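Local coordinates for sortase family protein (Streptococcus agalactiae, PDB 4D7W) that probably acts as a class C sortase, a cysteine transpeptidase that helps to join pilin subunits covalently into pili on the bacterial surface, at residues Y51-N62 with K74-S82; G102-R113 with K164-T175. All coordinates share one frame; numbering follows the deposited sequence.

Contact 1 of 2, residues Y51-N62 with K74-S82; sequences YNSQLAIDKTGN and KLPLYHGTS
The imidazole of His79 is held at both of its nitrogens by backbone carbonyls of the 51-62 loop. NE2 donates to Gln54 O at 2.7 Å, a bent bond that lies in the ring plane and in the carbonyl plane. At the other side of the ring, ND1 donates to Gly61 O at 2.9 Å, arriving from above that carbonyl plane. Two donating nitrogens suggest an imidazole that is probably protonated. Gly61 O is gripped twice, since the backbone N of His79 also donates to it at 2.9 Å. With CG anti to its carbonyl carbon (chi1 -71°), the His79 ring stands beside its own backbone N, and this is how N and ND1 converge on a single oxygen. One rim of the ring, at CD2, points into a face of Tyr51, an edge-to-face pair with centroids 4.9 Å apart and planes at 67°. The Tyr51 hydroxyl passes beyond the imidazole to accept from Gly80 N at 2.9 Å, and it also hydrogen-bonds His92 ND1.

These bonds fasten the loop leaving helix 45-52 to the end of strand 73-79, where the N-terminal helices meet the sortase beta-barrel. Asn62 opens the neighbouring strand and forms an antiparallel, non-hydrogen-bonded pair with Tyr78. Its CB lies 3.5 Å from Tyr78 CE2, while the edge of the same ring runs past Thr60 O. Asp58 OD1 shapes the approach to this pair by accepting both the backbone N of Thr60, as an Asx turn, and the Thr60 hydroxyl; Thr60 OG1 in turn accepts from Asn62 N, an ST turn. Gly61, in the middle of the ST turn, takes up the positive phi (86°) that suits glycine, and lies close against Tyr78.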
loop_
_atom_site.group_PDB
_atom_site.type_symbol
_atom_site.label_atom_id
_atom_site.label_comp_id
_atom_site.label_asym_id
_atom_site.label_seq_id
_atom_site.Cartn_x
_atom_site.Cartn_y
_atom_site.Cartn_z
ATOM N N TYR A 51 10.123 3.473 10.387
ATOM C CA TYR A 51 8.998 3.026 9.566
ATOM C C TYR A 51 7.771 2.684 10.415
ATOM O O TYR A 51 6.674 3.152 10.136
ATOM C CB TYR A 51 9.431 1.829 8.725
ATOM C CG TYR A 51 8.303 1.079 8.039
ATOM C CD1 TYR A 51 7.519 1.697 7.079
ATOM C CD2 TYR A 51 8.044 -0.249 8.330
ATOM C CE1 TYR A 51 6.491 1.021 6.434
ATOM C CE2 TYR A 51 7.003 -0.941 7.683
ATOM C CZ TYR A 51 6.241 -0.298 6.742
ATOM O OH TYR A 51 5.215 -0.959 6.098
ATOM N N ASN A 52 7.951 1.893 11.469
ATOM C CA ASN A 52 6.812 1.497 12.290
ATOM C C ASN A 52 6.105 2.665 12.975
ATOM O O ASN A 52 4.925 2.568 13.317
ATOM C CB ASN A 52 7.242 0.471 13.340
ATOM C CG ASN A 52 7.517 -0.888 12.731
ATOM O OD1 ASN A 52 6.991 -1.218 11.666
ATOM N ND2 ASN A 52 8.337 -1.686 13.402
ATOM N N SER A 53 6.819 3.769 13.161
ATOM C CA SER A 53 6.231 4.956 13.772
ATOM C C SER A 53 5.486 5.815 12.761
ATOM O O SER A 53 4.835 6.788 13.145
ATOM C CB SER A 53 7.313 5.808 14.436
ATOM O OG SER A 53 8.095 6.470 13.446
ATOM N N GLN A 54 5.622 5.515 11.466
ATOM C CA GLN A 54 4.992 6.376 10.467
ATOM C C GLN A 54 3.541 5.961 10.283
ATOM O O GLN A 54 3.244 4.776 10.271
ATOM C CB GLN A 54 5.747 6.325 9.123
ATOM C CG GLN A 54 7.187 6.825 9.211
ATOM C CD GLN A 54 7.268 8.335 9.449
ATOM O OE1 GLN A 54 6.307 9.057 9.200
ATOM N NE2 GLN A 54 8.412 8.808 9.931
ATOM N N LEU A 55 2.650 6.941 10.148
ATOM C CA LEU A 55 1.223 6.709 9.892
ATOM C C LEU A 55 0.596 5.792 10.947
ATOM O O LEU A 55 -0.282 4.991 10.645
ATOM C CB LEU A 55 1.021 6.116 8.485
ATOM C CG LEU A 55 1.491 7.053 7.369
ATOM C CD1 LEU A 55 1.235 6.423 6.000
ATOM C CD2 LEU A 55 0.774 8.370 7.501
ATOM N N ALA A 56 1.070 5.898 12.180
ATOM C CA ALA A 56 0.607 5.021 13.244
ATOM C C ALA A 56 -0.227 5.814 14.226
ATOM O O ALA A 56 0.247 6.822 14.750
ATOM C CB ALA A 56 1.801 4.357 13.957
ATOM N N ILE A 57 -1.469 5.390 14.468
ATOM C CA ILE A 57 -2.300 6.073 15.467
ATOM C C ILE A 57 -2.659 5.169 16.645
ATOM O O ILE A 57 -3.424 5.571 17.527
ATOM C CB ILE A 57 -3.603 6.601 14.869
ATOM C CG1 ILE A 57 -4.529 5.437 14.519
ATOM C CG2 ILE A 57 -3.321 7.492 13.652
ATOM C CD1 ILE A 57 -5.837 5.898 13.894
ATOM N N ASP A 58 -2.118 3.953 16.648
ATOM C CA ASP A 58 -2.294 3.015 17.756
ATOM C C ASP A 58 -1.253 1.929 17.590
ATOM O O ASP A 58 -0.391 2.044 16.740
ATOM C CB ASP A 58 -3.721 2.434 17.801
ATOM C CG ASP A 58 -4.144 1.753 16.488
ATOM O OD1 ASP A 58 -3.301 1.133 15.802
ATOM O OD2 ASP A 58 -5.342 1.839 16.143
ATOM N N LYS A 59 -1.336 0.865 18.375
ATOM C CA LYS A 59 -0.303 -0.165 18.308
ATOM C C LYS A 59 -0.590 -1.315 17.327
ATOM O O LYS A 59 0.131 -2.314 17.315
ATOM C CB LYS A 59 -0.066 -0.744 19.704
ATOM C CG LYS A 59 0.615 0.234 20.656
ATOM C CD LYS A 59 1.293 -0.497 21.800
ATOM C CE LYS A 59 2.230 0.428 22.556
ATOM N NZ LYS A 59 3.343 -0.316 23.226
ATOM N N THR A 60 -1.619 -1.168 16.500
ATOM C CA THR A 60 -2.065 -2.264 15.640
ATOM C C THR A 60 -1.289 -2.396 14.325
ATOM O O THR A 60 -1.363 -3.425 13.673
ATOM C CB THR A 60 -3.548 -2.114 15.284
ATOM O OG1 THR A 60 -3.699 -1.092 14.299
ATOM C CG2 THR A 60 -4.354 -1.726 16.507
ATOM N N GLY A 61 -0.569 -1.360 13.920
ATOM C CA GLY A 61 0.077 -1.365 12.614
ATOM C C GLY A 61 -0.811 -0.894 11.453
ATOM O O GLY A 61 -0.358 -0.829 10.303
ATOM N N ASN A 62 -2.068 -0.562 11.751
ATOM C CA ASN A 62 -3.070 -0.234 10.732
ATOM C C ASN A 62 -2.858 1.198 10.233
ATOM O O ASN A 62 -2.919 2.135 11.019
ATOM C CB ASN A 62 -4.478 -0.419 11.314
ATOM C CG ASN A 62 -5.591 -0.203 10.287
ATOM O OD1 ASN A 62 -5.357 0.232 9.145
ATOM N ND2 ASN A 62 -6.816 -0.498 10.700
ATOM N N LYS A 74 -12.594 -3.768 0.129
ATOM C CA LYS A 74 -12.281 -2.703 1.061
ATOM C C LYS A 74 -11.595 -3.383 2.235
ATOM O O LYS A 74 -12.231 -4.137 2.971
ATOM C CB LYS A 74 -13.536 -1.945 1.499
ATOM C CG LYS A 74 -13.217 -0.687 2.295
ATOM C CD LYS A 74 -14.468 0.115 2.657
ATOM C CE LYS A 74 -14.980 -0.223 4.062
ATOM N NZ LYS A 74 -15.811 0.871 4.668
ATOM N N LEU A 75 -10.290 -3.164 2.369
ATOM C CA LEU A 75 -9.486 -3.867 3.372
ATOM C C LEU A 75 -8.538 -2.929 4.082
ATOM O O LEU A 75 -8.063 -1.948 3.489
ATOM C CB LEU A 75 -8.674 -4.996 2.734
ATOM C CG LEU A 75 -9.392 -6.228 2.198
ATOM C CD1 LEU A 75 -8.440 -7.033 1.327
ATOM C CD2 LEU A 75 -9.898 -7.075 3.339
ATOM N N PRO A 76 -8.248 -3.232 5.354
ATOM C CA PRO A 76 -7.264 -2.462 6.129
ATOM C C PRO A 76 -5.837 -2.724 5.656
ATOM O O PRO A 76 -5.513 -3.858 5.292
ATOM C CB PRO A 76 -7.477 -2.961 7.569
ATOM C CG PRO A 76 -8.080 -4.343 7.414
ATOM C CD PRO A 76 -8.914 -4.279 6.157
ATOM N N LEU A 77 -5.014 -1.678 5.654
ATOM C CA LEU A 77 -3.607 -1.726 5.243
ATOM C C LEU A 77 -2.692 -1.729 6.444
ATOM O O LEU A 77 -2.782 -0.821 7.263
ATOM C CB LEU A 77 -3.229 -0.503 4.396
ATOM C CG LEU A 77 -3.745 -0.382 2.978
ATOM C CD1 LEU A 77 -3.227 0.923 2.382
ATOM C CD2 LEU A 77 -3.284 -1.578 2.162
ATOM N N TYR A 78 -1.781 -2.692 6.539
ATOM C CA TYR A 78 -0.879 -2.728 7.687
ATOM C C TYR A 78 0.594 -2.515 7.314
ATOM O O TYR A 78 1.006 -2.784 6.187
ATOM C CB TYR A 78 -1.048 -4.060 8.433
ATOM C CG TYR A 78 -2.369 -4.166 9.177
ATOM C CD1 TYR A 78 -3.513 -4.613 8.535
ATOM C CD2 TYR A 78 -2.474 -3.797 10.521
ATOM C CE1 TYR A 78 -4.729 -4.707 9.201
ATOM C CE2 TYR A 78 -3.687 -3.876 11.190
ATOM C CZ TYR A 78 -4.807 -4.338 10.517
ATOM O OH TYR A 78 -6.013 -4.429 11.153
ATOM N N HIS A 79 1.385 -2.042 8.280
ATOM C CA HIS A 79 2.841 -2.047 8.163
ATOM C C HIS A 79 3.367 -3.451 7.877
ATOM O O HIS A 79 2.993 -4.407 8.552
ATOM C CB HIS A 79 3.511 -1.536 9.449
ATOM C CG HIS A 79 3.346 -0.060 9.698
ATOM N ND1 HIS A 79 2.199 0.483 10.231
ATOM C CD2 HIS A 79 4.196 0.978 9.509
ATOM C CE1 HIS A 79 2.344 1.792 10.360
ATOM N NE2 HIS A 79 3.547 2.121 9.926
ATOM N N GLY A 80 4.248 -3.574 6.888
ATOM C CA GLY A 80 4.981 -4.813 6.688
ATOM C C GLY A 80 4.130 -5.876 6.026
ATOM O O GLY A 80 2.949 -5.671 5.779
ATOM N N THR A 81 4.732 -7.021 5.732
ATOM C CA THR A 81 4.033 -8.078 5.003
ATOM C C THR A 81 4.163 -9.428 5.692
ATOM O O THR A 81 4.290 -10.459 5.034
ATOM C CB THR A 81 4.566 -8.196 3.576
ATOM O OG1 THR A 81 5.991 -8.249 3.626
ATOM C CG2 THR A 81 4.168 -6.979 2.763
ATOM N N SER A 82 4.125 -9.417 7.019
ATOM C CA SER A 82 4.182 -10.648 7.804
ATOM C C SER A 82 3.000 -11.565 7.484
ATOM O O SER A 82 1.968 -11.105 6.987
ATOM C CB SER A 82 4.204 -10.314 9.296
ATOM O OG SER A 82 3.072 -9.540 9.652
#

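Contact 2 of 2, residues G102-R113 with K164-T175; sequences GDSTHSILSGHR and KGKDYQTLVTCT
His106 NE2 and Thr170 OG1 share a 2.7 Å hydrogen bond between strands, near the plane of the imidazole. Tyr168 CB sits over one face of that ring, 3.8 Å from its centroid, while the tyrosine ring turns an edge toward the same imidazole. Further along, beta-branched Ile108 and Val172 meet through CG2 methyls 3.6 Å apart, and Leu109 lies beside Leu171 on the other sheet face. Between the two layers of side chains, the backbones of Thr105 to Gly111 and Lys166 to Val172 exchange hydrogen bonds, and the strand axes differ by only 14°.

Side chains close the two ends. Gly165 N donates to Ser104 OG at 2.9 Å, and Gly102 N meets Asp167 OD2 from above the carboxylate plane. At the far end Thr173 OG1 donates to Gly111 O at 2.8 Å. Arg113, bent at chi2 (78°), uses NH1 alone for Cys174 O at 2.8 Å and Thr175 OG1 at 2.8 Å, both at the guanidinium edge.

A second shell fixes these groups: Gln161 O bonds His106 ND1, Arg190 and Tyr144 hold Asp167, and Ser122 O takes Arg113 NE. Cys174 touches Arg183 on strand 182-191. The parallel pair sets His112, just past one strand, near Cys174, within the Thr-Leu-Val-Thr-Cys sequence of the other; with Arg183 they probably form the His-Cys-Arg active site of the sortase beta-barrel.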
loop_
_atom_site.group_PDB
_atom_site.type_symbol
_atom_site.label_atom_id
_atom_site.label_comp_id
_atom_site.label_asym_id
_atom_site.label_seq_id
_atom_site.Cartn_x
_atom_site.Cartn_y
_atom_site.Cartn_z
ATOM N N GLY A 102 3.536 11.196 -3.193
ATOM C CA GLY A 102 4.449 12.325 -3.188
ATOM C C GLY A 102 5.320 12.199 -4.426
ATOM O O GLY A 102 5.323 11.164 -5.075
ATOM N N ASP A 103 6.053 13.245 -4.766
ATOM C CA ASP A 103 6.963 13.186 -5.897
ATOM C C ASP A 103 8.061 12.133 -5.683
ATOM O O ASP A 103 8.594 11.998 -4.572
ATOM C CB ASP A 103 7.588 14.562 -6.124
ATOM C CG ASP A 103 8.668 14.545 -7.184
ATOM O OD1 ASP A 103 8.318 14.599 -8.385
ATOM O OD2 ASP A 103 9.866 14.484 -6.818
ATOM N N SER A 104 8.397 11.399 -6.744
ATOM C CA SER A 104 9.479 10.420 -6.700
ATOM C C SER A 104 9.229 9.354 -5.624
ATOM O O SER A 104 10.093 9.113 -4.774
ATOM C CB SER A 104 10.812 11.129 -6.431
ATOM O OG SER A 104 11.143 12.026 -7.476
ATOM N N THR A 105 8.047 8.737 -5.643
ATOM C CA THR A 105 7.711 7.705 -4.658
ATOM C C THR A 105 7.145 6.484 -5.358
ATOM O O THR A 105 6.648 6.571 -6.473
ATOM C CB THR A 105 6.701 8.209 -3.603
ATOM O OG1 THR A 105 5.485 8.617 -4.243
ATOM C CG2 THR A 105 7.284 9.393 -2.807
ATOM N N HIS A 106 7.250 5.331 -4.714
ATOM C CA HIS A 106 6.636 4.124 -5.245
ATOM C C HIS A 106 6.288 3.259 -4.054
ATOM O O HIS A 106 7.164 2.740 -3.374
ATOM C CB HIS A 106 7.561 3.388 -6.225
ATOM C CG HIS A 106 6.885 2.261 -6.958
ATOM N ND1 HIS A 106 7.480 1.584 -8.001
ATOM C CD2 HIS A 106 5.664 1.696 -6.791
ATOM C CE1 HIS A 106 6.658 0.643 -8.441
ATOM N NE2 HIS A 106 5.553 0.684 -7.718
ATOM N N SER A 107 4.996 3.189 -3.773
ATOM C CA SER A 107 4.468 2.400 -2.679
ATOM C C SER A 107 4.037 1.034 -3.213
ATOM O O SER A 107 3.421 0.949 -4.278
ATOM C CB SER A 107 3.279 3.125 -2.042
ATOM O OG SER A 107 2.894 2.494 -0.835
ATOM N N ILE A 108 4.339 -0.027 -2.473
ATOM C CA ILE A 108 3.976 -1.379 -2.892
ATOM C C ILE A 108 3.122 -2.066 -1.830
ATOM O O ILE A 108 3.526 -2.154 -0.668
ATOM C CB ILE A 108 5.209 -2.229 -3.165
ATOM C CG1 ILE A 108 6.046 -1.604 -4.278
ATOM C CG2 ILE A 108 4.807 -3.665 -3.580
ATOM C CD1 ILE A 108 7.438 -2.211 -4.420
ATOM N N LEU A 109 1.950 -2.542 -2.248
ATOM C CA LEU A 109 0.976 -3.178 -1.378
ATOM C C LEU A 109 0.778 -4.629 -1.811
ATOM O O LEU A 109 0.571 -4.902 -2.992
ATOM C CB LEU A 109 -0.349 -2.439 -1.438
ATOM C CG LEU A 109 -0.287 -0.947 -1.128
ATOM C CD1 LEU A 109 -1.692 -0.375 -1.096
ATOM C CD2 LEU A 109 0.442 -0.730 0.186
ATOM N N SER A 110 0.816 -5.546 -0.852
ATOM C CA SER A 110 0.812 -6.984 -1.146
ATOM C C SER A 110 -0.342 -7.711 -0.449
ATOM O O SER A 110 -0.701 -7.403 0.695
ATOM C CB SER A 110 2.151 -7.586 -0.727
ATOM O OG SER A 110 2.224 -8.970 -1.014
ATOM N N GLY A 111 -0.930 -8.686 -1.140
ATOM C CA GLY A 111 -2.026 -9.433 -0.564
ATOM C C GLY A 111 -2.084 -10.816 -1.190
ATOM O O GLY A 111 -1.814 -10.976 -2.395
ATOM N N HIS A 112 -2.417 -11.807 -0.372
ATOM C CA HIS A 112 -2.564 -13.190 -0.850
ATOM C C HIS A 112 -3.577 -13.288 -1.981
ATOM O O HIS A 112 -4.532 -12.514 -2.048
ATOM C CB HIS A 112 -2.984 -14.125 0.283
ATOM C CG HIS A 112 -1.857 -14.546 1.167
ATOM N ND1 HIS A 112 -2.033 -14.869 2.497
ATOM C CD2 HIS A 112 -0.538 -14.710 0.911
ATOM C CE1 HIS A 112 -0.870 -15.205 3.025
ATOM N NE2 HIS A 112 0.053 -15.119 2.083
ATOM N N ARG A 113 -3.359 -14.243 -2.877
ATOM C CA ARG A 113 -4.283 -14.460 -3.971
ATOM C C ARG A 113 -5.353 -15.387 -3.421
ATOM O O ARG A 113 -5.461 -16.561 -3.803
ATOM C CB ARG A 113 -3.559 -15.040 -5.196
ATOM C CG ARG A 113 -4.373 -15.085 -6.487
ATOM C CD ARG A 113 -4.468 -13.725 -7.168
ATOM N NE ARG A 113 -5.300 -13.798 -8.372
ATOM C CZ ARG A 113 -4.857 -14.127 -9.583
ATOM N NH1 ARG A 113 -3.583 -14.438 -9.767
ATOM N NH2 ARG A 113 -5.692 -14.156 -10.616
ATOM N N LYS A 164 12.121 8.736 -10.532
ATOM C CA LYS A 164 12.144 10.154 -10.186
ATOM C C LYS A 164 11.044 10.896 -10.937
ATOM O O LYS A 164 10.811 10.644 -12.122
ATOM C CB LYS A 164 13.513 10.761 -10.502
ATOM C CG LYS A 164 14.659 10.217 -9.652
ATOM C CD LYS A 164 15.926 11.047 -9.858
ATOM C CE LYS A 164 17.066 10.611 -8.942
ATOM N NZ LYS A 164 17.911 9.540 -9.547
ATOM N N GLY A 165 10.352 11.794 -10.246
ATOM C CA GLY A 165 9.307 12.578 -10.886
ATOM C C GLY A 165 8.018 11.818 -11.181
ATOM O O GLY A 165 7.159 12.304 -11.928
ATOM N N LYS A 166 7.900 10.615 -10.615
ATOM C CA LYS A 166 6.679 9.806 -10.698
ATOM C C LYS A 166 6.140 9.462 -9.306
ATOM O O LYS A 166 6.902 9.351 -8.351
ATOM C CB LYS A 166 6.932 8.507 -11.473
ATOM C CG LYS A 166 7.239 8.715 -12.960
ATOM C CD LYS A 166 5.983 9.112 -13.728
ATOM C CE LYS A 166 6.283 9.394 -15.186
ATOM N NZ LYS A 166 5.068 9.952 -15.839
ATOM N N ASP A 167 4.820 9.303 -9.216
ATOM C CA ASP A 167 4.118 8.903 -7.993
ATOM C C ASP A 167 3.339 7.613 -8.303
ATOM O O ASP A 167 2.235 7.672 -8.856
ATOM C CB ASP A 167 3.183 10.037 -7.524
ATOM C CG ASP A 167 2.438 9.714 -6.234
ATOM O OD1 ASP A 167 2.363 8.527 -5.820
ATOM O OD2 ASP A 167 1.905 10.673 -5.632
ATOM N N TYR A 168 3.936 6.473 -7.951
ATOM C CA TYR A 168 3.434 5.136 -8.293
ATOM C C TYR A 168 2.955 4.355 -7.078
ATOM O O TYR A 168 3.525 4.473 -6.001
ATOM C CB TYR A 168 4.523 4.297 -8.971
ATOM C CG TYR A 168 4.844 4.673 -10.407
ATOM C CD1 TYR A 168 3.832 4.990 -11.311
ATOM C CD2 TYR A 168 6.156 4.688 -10.861
ATOM C CE1 TYR A 168 4.120 5.319 -12.631
ATOM C CE2 TYR A 168 6.452 5.024 -12.177
ATOM C CZ TYR A 168 5.430 5.331 -13.053
ATOM O OH TYR A 168 5.728 5.652 -14.348
ATOM N N GLN A 169 1.937 3.519 -7.277
ATOM C CA GLN A 169 1.587 2.511 -6.287
ATOM C C GLN A 169 1.307 1.203 -7.026
ATOM O O GLN A 169 0.537 1.188 -7.982
ATOM C CB GLN A 169 0.381 2.954 -5.460
ATOM C CG GLN A 169 0.019 2.052 -4.288
ATOM C CD GLN A 169 -0.981 2.715 -3.359
ATOM O OE1 GLN A 169 -2.174 2.425 -3.416
ATOM N NE2 GLN A 169 -0.499 3.625 -2.510
ATOM N N THR A 170 1.949 0.123 -6.597
ATOM C CA THR A 170 1.756 -1.184 -7.238
ATOM C C THR A 170 1.064 -2.136 -6.281
ATOM O O THR A 170 1.410 -2.196 -5.098
ATOM C CB THR A 170 3.098 -1.788 -7.691
ATOM O OG1 THR A 170 3.658 -0.964 -8.707
ATOM C CG2 THR A 170 2.925 -3.217 -8.259
ATOM N N LEU A 171 0.071 -2.860 -6.794
ATOM C CA LEU A 171 -0.596 -3.895 -6.034
ATOM C C LEU A 171 -0.064 -5.245 -6.531
ATOM O O LEU A 171 -0.035 -5.503 -7.733
ATOM C CB LEU A 171 -2.122 -3.791 -6.182
ATOM C CG LEU A 171 -2.747 -2.404 -5.964
ATOM C CD1 LEU A 171 -4.248 -2.482 -6.144
ATOM C CD2 LEU A 171 -2.369 -1.782 -4.576
ATOM N N VAL A 172 0.379 -6.077 -5.596
ATOM C CA VAL A 172 1.091 -7.302 -5.898
ATOM C C VAL A 172 0.352 -8.500 -5.332
ATOM O O VAL A 172 -0.065 -8.490 -4.172
ATOM C CB VAL A 172 2.514 -7.289 -5.300
ATOM C CG1 VAL A 172 3.259 -8.584 -5.666
ATOM C CG2 VAL A 172 3.285 -6.051 -5.776
ATOM N N THR A 173 0.195 -9.543 -6.139
ATOM C CA THR A 173 -0.334 -10.790 -5.621
ATOM C C THR A 173 0.303 -11.941 -6.394
ATOM O O THR A 173 1.089 -11.706 -7.310
ATOM C CB THR A 173 -1.871 -10.857 -5.719
ATOM O OG1 THR A 173 -2.340 -12.002 -4.998
ATOM C CG2 THR A 173 -2.342 -10.927 -7.182
ATOM N N CYS A 174 -0.009 -13.173 -6.001
ATOM C CA CYS A 174 0.528 -14.370 -6.668
ATOM C C CYS A 174 -0.293 -14.770 -7.889
ATOM O O CYS A 174 -1.482 -14.470 -7.971
ATOM C CB CYS A 174 0.585 -15.560 -5.697
ATOM S SG CYS A 174 1.771 -15.384 -4.351
ATOM N N THR A 175 0.337 -15.470 -8.823
ATOM C CA THR A 175 -0.358 -15.902 -10.041
ATOM C C THR A 175 0.439 -17.022 -10.701
ATOM O O THR A 175 1.640 -17.148 -10.455
ATOM C CB THR A 175 -0.551 -14.713 -11.025
ATOM O OG1 THR A 175 -1.725 -14.909 -11.809
ATOM C CG2 THR A 175 0.657 -14.531 -11.929
HETATM O O HOH W 1 4.038 6.301 -3.996
#

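Following the chain from its N-terminal helices, contact 1 closes first: the chain runs from 51-62 out along strand 62-68 and back down strand 73-79, a short hairpin excursion. Contact 2 opens only afterwards, so the two are in series and neither nest nor cross. Its loop is much longer, carrying the chain from 102-113 through strands 132-137 and 140-152 before 164-175 returns beside it. Contact 1 thus ties the helical N-terminal region to the barrel, and contact 2 joins two strands within it. Strand 90-92 pairs with both 73-79 and 105-115, and Leu77 CD2 packs 3.8 Å from Leu109 CD1, bringing the two contacts together.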